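PAC2 family protein (Mycobacterium tuberculosis, PDB 2WAM) is of unknown function and represents the PAC2 family, here in a form belonging to a duplicated gene family of Actinobacteria. Local coordinates at residues P66-A71 with L165-L170; L133-D138 with P143-A148. All coordinates share one frame; numbering follows the deposited sequence.

Contact 1: residues P66-A71 with L165-L170; sequences PVLVHA and LLAERL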
loop_
_atom_site.group_PDB
_atom_site.type_symbol
_atom_site.label_atom_id
_atom_site.label_comp_id
_atom_site.label_asym_id
_atom_site.label_seq_id
_atom_site.Cartn_x
_atom_site.Cartn_y
_atom_site.Cartn_z
ATOM N N PRO A 66 -8.170 -31.936 -4.522
ATOM C CA PRO A 66 -8.871 -31.533 -5.750
ATOM C C PRO A 66 -7.971 -31.444 -6.988
ATOM O O PRO A 66 -6.791 -31.120 -6.905
ATOM C CB PRO A 66 -9.375 -30.120 -5.431
ATOM C CG PRO A 66 -8.964 -29.824 -4.034
ATOM C CD PRO A 66 -7.900 -30.782 -3.653
ATOM N N VAL A 67 -8.561 -31.727 -8.139
ATOM C CA VAL A 67 -7.974 -31.401 -9.430
ATOM C C VAL A 67 -8.232 -29.913 -9.738
ATOM O O VAL A 67 -9.290 -29.372 -9.402
ATOM C CB VAL A 67 -8.589 -32.302 -10.523
ATOM C CG1 VAL A 67 -8.355 -31.744 -11.902
ATOM C CG2 VAL A 67 -8.029 -33.701 -10.407
ATOM N N LEU A 68 -7.251 -29.244 -10.338
ATOM C CA LEU A 68 -7.417 -27.869 -10.775
ATOM C C LEU A 68 -7.415 -27.835 -12.294
ATOM O O LEU A 68 -6.456 -28.272 -12.920
ATOM C CB LEU A 68 -6.297 -26.972 -10.240
ATOM C CG LEU A 68 -6.225 -25.568 -10.867
ATOM C CD1 LEU A 68 -7.527 -24.784 -10.664
ATOM C CD2 LEU A 68 -5.045 -24.784 -10.325
ATOM N N VAL A 69 -8.491 -27.314 -12.874
ATOM C CA VAL A 69 -8.591 -27.127 -14.317
ATOM C C VAL A 69 -8.461 -25.642 -14.614
ATOM O O VAL A 69 -9.137 -24.834 -13.984
ATOM C CB VAL A 69 -9.966 -27.603 -14.857
ATOM C CG1 VAL A 69 -10.029 -27.430 -16.350
ATOM C CG2 VAL A 69 -10.231 -29.045 -14.470
ATOM N N HIS A 70 -7.595 -25.274 -15.556
ATOM C CA HIS A 70 -7.499 -23.874 -15.995
ATOM C C HIS A 70 -7.886 -23.691 -17.460
ATOM O O HIS A 70 -7.411 -24.412 -18.351
ATOM C CB HIS A 70 -6.137 -23.208 -15.660
ATOM C CG HIS A 70 -4.928 -23.971 -16.119
ATOM N ND1 HIS A 70 -4.085 -23.505 -17.107
ATOM C CD2 HIS A 70 -4.390 -25.140 -15.692
ATOM C CE1 HIS A 70 -3.092 -24.361 -17.280
ATOM N NE2 HIS A 70 -3.253 -25.363 -16.434
ATOM N N ALA A 71 -8.765 -22.716 -17.685
ATOM C CA ALA A 71 -9.304 -22.429 -19.011
ATOM C C ALA A 71 -9.352 -20.930 -19.262
ATOM O O ALA A 71 -10.269 -20.251 -18.811
ATOM C CB ALA A 71 -10.699 -23.029 -19.149
ATOM N N LEU A 165 -0.166 -20.407 -5.202
ATOM C CA LEU A 165 -0.316 -20.336 -3.754
ATOM C C LEU A 165 -1.722 -20.739 -3.289
ATOM O O LEU A 165 -1.881 -21.324 -2.218
ATOM C CB LEU A 165 0.074 -18.956 -3.226
ATOM C CG LEU A 165 -0.058 -18.732 -1.715
ATOM C CD1 LEU A 165 0.894 -17.635 -1.269
ATOM C CD2 LEU A 165 -1.500 -18.413 -1.270
ATOM N N LEU A 166 -2.738 -20.436 -4.090
ATOM C CA LEU A 166 -4.095 -20.879 -3.790
ATOM C C LEU A 166 -4.210 -22.397 -3.938
ATOM O O LEU A 166 -4.759 -23.075 -3.068
ATOM C CB LEU A 166 -5.104 -20.164 -4.690
ATOM C CG LEU A 166 -5.526 -18.783 -4.183
ATOM C CD1 LEU A 166 -6.504 -18.121 -5.129
ATOM C CD2 LEU A 166 -6.148 -18.920 -2.816
ATOM N N ALA A 167 -3.671 -22.920 -5.039
ATOM C CA ALA A 167 -3.673 -24.354 -5.305
ATOM C C ALA A 167 -2.987 -25.143 -4.184
ATOM O O ALA A 167 -3.459 -26.203 -3.784
ATOM C CB ALA A 167 -3.023 -24.652 -6.663
ATOM N N GLU A 168 -1.884 -24.622 -3.658
ATOM C CA GLU A 168 -1.232 -25.289 -2.536
ATOM C C GLU A 168 -2.085 -25.234 -1.261
ATOM O O GLU A 168 -2.372 -26.272 -0.663
ATOM C CB GLU A 168 0.170 -24.742 -2.307
ATOM C CG GLU A 168 1.153 -25.141 -3.397
ATOM C CD GLU A 168 2.409 -24.271 -3.425
ATOM O OE1 GLU A 168 2.607 -23.472 -2.483
ATOM O OE2 GLU A 168 3.193 -24.389 -4.394
ATOM N N ARG A 169 -2.494 -24.036 -0.854
ATOM C CA ARG A 169 -3.382 -23.892 0.296
ATOM C C ARG A 169 -4.594 -24.818 0.206
ATOM O O ARG A 169 -5.068 -25.329 1.223
ATOM C CB ARG A 169 -3.873 -22.453 0.446
ATOM C CG ARG A 169 -2.808 -21.473 0.889
ATOM C CD ARG A 169 -2.111 -21.956 2.141
ATOM N NE ARG A 169 -0.889 -21.202 2.379
ATOM C CZ ARG A 169 0.299 -21.535 1.886
ATOM N NH1 ARG A 169 0.420 -22.619 1.131
ATOM N NH2 ARG A 169 1.366 -20.789 2.148
ATOM N N LEU A 170 -5.094 -25.027 -1.011
ATOM C CA LEU A 170 -6.334 -25.764 -1.194
ATOM C C LEU A 170 -6.145 -27.250 -1.455
ATOM O O LEU A 170 -7.119 -27.967 -1.616
ATOM C CB LEU A 170 -7.194 -25.132 -2.292
ATOM C CG LEU A 170 -7.750 -23.727 -2.036
ATOM C CD1 LEU A 170 -8.491 -23.235 -3.254
ATOM C CD2 LEU A 170 -8.663 -23.698 -0.836
#

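Contact 2: residues L133-D138 with P143-A148; sequences LYALRD and PFLLLA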
loop_
_atom_site.group_PDB
_atom_site.type_symbol
_atom_site.label_atom_id
_atom_site.label_comp_id
_atom_site.label_asym_id
_atom_site.label_seq_id
_atom_site.Cartn_x
_atom_site.Cartn_y
_atom_site.Cartn_z
ATOM N N LEU A 133 -11.649 -18.108 -9.799
ATOM C CA LEU A 133 -11.388 -19.471 -9.364
ATOM C C LEU A 133 -12.662 -20.034 -8.747
ATOM O O LEU A 133 -13.122 -19.530 -7.722
ATOM C CB LEU A 133 -10.244 -19.505 -8.344
ATOM C CG LEU A 133 -9.871 -20.896 -7.815
ATOM C CD1 LEU A 133 -9.494 -21.821 -8.947
ATOM C CD2 LEU A 133 -8.752 -20.805 -6.829
ATOM N N TYR A 134 -13.226 -21.064 -9.374
ATOM C CA TYR A 134 -14.446 -21.729 -8.882
ATOM C C TYR A 134 -14.213 -23.094 -8.226
ATOM O O TYR A 134 -13.284 -23.816 -8.580
ATOM C CB TYR A 134 -15.436 -21.946 -10.028
ATOM C CG TYR A 134 -15.889 -20.682 -10.706
ATOM C CD1 TYR A 134 -15.306 -20.263 -11.891
ATOM C CD2 TYR A 134 -16.906 -19.909 -10.163
ATOM C CE1 TYR A 134 -15.717 -19.110 -12.521
ATOM C CE2 TYR A 134 -17.323 -18.758 -10.784
ATOM C CZ TYR A 134 -16.726 -18.364 -11.971
ATOM O OH TYR A 134 -17.138 -17.209 -12.596
ATOM N N ALA A 135 -15.079 -23.437 -7.275
ATOM C CA ALA A 135 -15.196 -24.805 -6.761
ATOM C C ALA A 135 -16.453 -25.438 -7.338
ATOM O O ALA A 135 -17.527 -24.866 -7.256
ATOM C CB ALA A 135 -15.261 -24.816 -5.253
ATOM N N LEU A 136 -16.307 -26.613 -7.928
ATOM C CA LEU A 136 -17.430 -27.342 -8.495
ATOM C C LEU A 136 -17.503 -28.750 -7.895
ATOM O O LEU A 136 -16.588 -29.187 -7.199
ATOM C CB LEU A 136 -17.293 -27.444 -10.022
ATOM C CG LEU A 136 -17.335 -26.171 -10.875
ATOM C CD1 LEU A 136 -16.023 -25.427 -10.777
ATOM C CD2 LEU A 136 -17.624 -26.502 -12.346
ATOM N N ARG A 137 -18.595 -29.455 -8.173
ATOM C CA ARG A 137 -18.702 -30.868 -7.834
ATOM C C ARG A 137 -19.204 -31.631 -9.042
ATOM O O ARG A 137 -20.137 -31.195 -9.712
ATOM C CB ARG A 137 -19.638 -31.097 -6.648
ATOM C CG ARG A 137 -19.441 -30.125 -5.505
ATOM C CD ARG A 137 -20.407 -30.412 -4.381
ATOM N NE ARG A 137 -19.834 -31.368 -3.445
ATOM C CZ ARG A 137 -20.539 -32.277 -2.787
ATOM N NH1 ARG A 137 -21.850 -32.371 -2.979
ATOM N NH2 ARG A 137 -19.926 -33.102 -1.951
ATOM N N ASP A 138 -18.578 -32.769 -9.324
ATOM C CA ASP A 138 -18.995 -33.602 -10.445
ATOM C C ASP A 138 -20.245 -34.419 -10.102
ATOM O O ASP A 138 -20.815 -34.272 -9.021
ATOM C CB ASP A 138 -17.851 -34.505 -10.911
ATOM C CG ASP A 138 -17.594 -35.663 -9.971
ATOM O OD1 ASP A 138 -16.691 -36.467 -10.285
ATOM O OD2 ASP A 138 -18.289 -35.771 -8.929
ATOM N N PRO A 143 -15.342 -32.920 -5.382
ATOM C CA PRO A 143 -15.005 -31.494 -5.557
ATOM C C PRO A 143 -13.834 -31.302 -6.508
ATOM O O PRO A 143 -12.928 -32.133 -6.545
ATOM C CB PRO A 143 -14.599 -31.038 -4.142
ATOM C CG PRO A 143 -15.140 -32.108 -3.224
ATOM C CD PRO A 143 -15.088 -33.382 -4.009
ATOM N N PHE A 144 -13.867 -30.231 -7.291
ATOM C CA PHE A 144 -12.695 -29.840 -8.058
ATOM C C PHE A 144 -12.688 -28.346 -8.293
ATOM O O PHE A 144 -13.695 -27.679 -8.069
ATOM C CB PHE A 144 -12.541 -30.652 -9.363
ATOM C CG PHE A 144 -13.624 -30.414 -10.388
ATOM C CD1 PHE A 144 -13.400 -29.580 -11.469
ATOM C CD2 PHE A 144 -14.848 -31.066 -10.296
ATOM C CE1 PHE A 144 -14.388 -29.379 -12.432
ATOM C CE2 PHE A 144 -15.839 -30.864 -11.255
ATOM C CZ PHE A 144 -15.608 -30.021 -12.321
ATOM N N LEU A 145 -11.541 -27.820 -8.717
ATOM C CA LEU A 145 -11.410 -26.387 -8.960
ATOM C C LEU A 145 -11.364 -26.053 -10.454
ATOM O O LEU A 145 -10.854 -26.829 -11.277
ATOM C CB LEU A 145 -10.172 -25.837 -8.249
ATOM C CG LEU A 145 -10.199 -25.914 -6.723
ATOM C CD1 LEU A 145 -8.877 -25.452 -6.122
ATOM C CD2 LEU A 145 -11.358 -25.088 -6.189
ATOM N N LEU A 146 -11.911 -24.894 -10.793
ATOM C CA LEU A 146 -11.882 -24.399 -12.162
ATOM C C LEU A 146 -11.410 -22.968 -12.140
ATOM O O LEU A 146 -12.032 -22.133 -11.512
ATOM C CB LEU A 146 -13.275 -24.445 -12.805
ATOM C CG LEU A 146 -13.373 -23.758 -14.181
ATOM C CD1 LEU A 146 -12.482 -24.436 -15.225
ATOM C CD2 LEU A 146 -14.804 -23.693 -14.692
ATOM N N LEU A 147 -10.300 -22.698 -12.817
ATOM C CA LEU A 147 -9.824 -21.336 -13.053
ATOM C C LEU A 147 -10.207 -20.910 -14.472
ATOM O O LEU A 147 -9.756 -21.524 -15.440
ATOM C CB LEU A 147 -8.301 -21.271 -12.886
ATOM C CG LEU A 147 -7.643 -19.927 -13.222
ATOM C CD1 LEU A 147 -8.009 -18.858 -12.192
ATOM C CD2 LEU A 147 -6.152 -20.089 -13.336
ATOM N N ALA A 148 -11.034 -19.869 -14.605
ATOM C CA ALA A 148 -11.557 -19.482 -15.925
ATOM C C ALA A 148 -11.786 -17.992 -16.086
ATOM O O ALA A 148 -11.842 -17.251 -15.104
ATOM C CB ALA A 148 -12.845 -20.259 -16.258
#

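Contact 1: residues P66-A71 with L165-L170
Leu68 reaches out from its strand to the C-terminal part of helix 156-169 and meets Ala167 methyl to methyl, with its CD2 4.2 Å from CB of Ala167. CG of Leu68 stands anti to the backbone N (chi1 168°), and from there the CD2 branch extends to the helix. The two backbones are still 7.5 Å apart between the CA atoms of Leu68 and Ala167, a distance bridged by the leucine branch and the alanine methyl. Pro66 makes a second touch: its CB leaves the backbone toward the helical segment, and CG and CD of the ring both lie 3.6 Å from O of Leu170, a place that suits an apolar ring packed on a backbone carbonyl. The interface is small, about 107 Å², but its four touching residues are buried. It belongs to a beta-alpha-beta crossover from strand 143-148 to the parallel strand 174-183, whose connecting helix 156-169 packs on the intervening strand 67-73. Leu58 touches both Pro66 and Leu170, while Leu145 of strand 143-148 touches Leu68 and Leu170. One residue before Ala167, Leu166 packs on strand 94-101; the flank with Arg169 meets a second subunit, where Glu42 of that subunit forms a salt bridge with the arginine.

Contact 2: residues L133-D138 with P143-A148
A beta hairpin brings strand 131-137 back alongside strand 143-148, and its ladder is antiparallel, with the short strand axes at 149° and 4.5 Å apart at their closest. Two hydrogen-bonded pairs carry it. Tyr134 and Leu146 exchange N-H and C=O in both directions, Tyr134 N lying 2.7 Å from Leu146 O; Leu136 and Phe144 do the same, Leu136 N lying 2.8 Å from Phe144 O with an almost straight N-H...O angle of 178°. On the face of these four residues, Leu136 lays its CB over one face of the Phe144 ring, 4.1 Å from the ring centroid and offset toward the rim. The ring swings there because Phe144 CG sits between the backbone N and the carbonyl carbon (chi1 66°), which folds the aromatic group across to the partner strand. Its edge faces Asp138 N. While CB of Leu136 touches the ring, its CD1 branch comes within 3.6 Å of Leu146 CB. On the other face the part with Leu133, Ala135, Leu145 and Leu147 is apolar: Leu133 CD1 comes 4.1 Å from Leu145 CB, and Ala135 meets CD2 of Leu145 with its small methyl, CB, at 4.0 Å. Asp138 binds the turn through OD2, which accepts from the backbone N of Ile140 and Thr142. Within the larger mixed sheet the hairpin lies between strands 94-101 and 67-73; helix 81-92 covers the face of Leu136 and Leu146, while Leu68 packs against Leu133 and Leu145.

Strands 67-73 and 143-148 are neighbours in one sheet, so contacts 1 and 2 share a border, their centres about 9 Å apart. Probable backbone hydrogen bonds join them directly: Val69 O lies 2.7 Å from Leu147 N, and Ala71 N lies 2.7 Å from Leu147 O. Packing adds to these, with Val67 O 3.5 Å from Phe144 CB. Strand 143-148 is followed in the chain by helix 156-169, whose C-terminal part returns to strand 67-73 in contact 1; the hairpin of contact 2 thus supplies the strand from which this helix departs. Leu145 lies between the two contacts. Contact 1 is helix-on-sheet packing, whereas contact 2 is strand pairing inside the sheet.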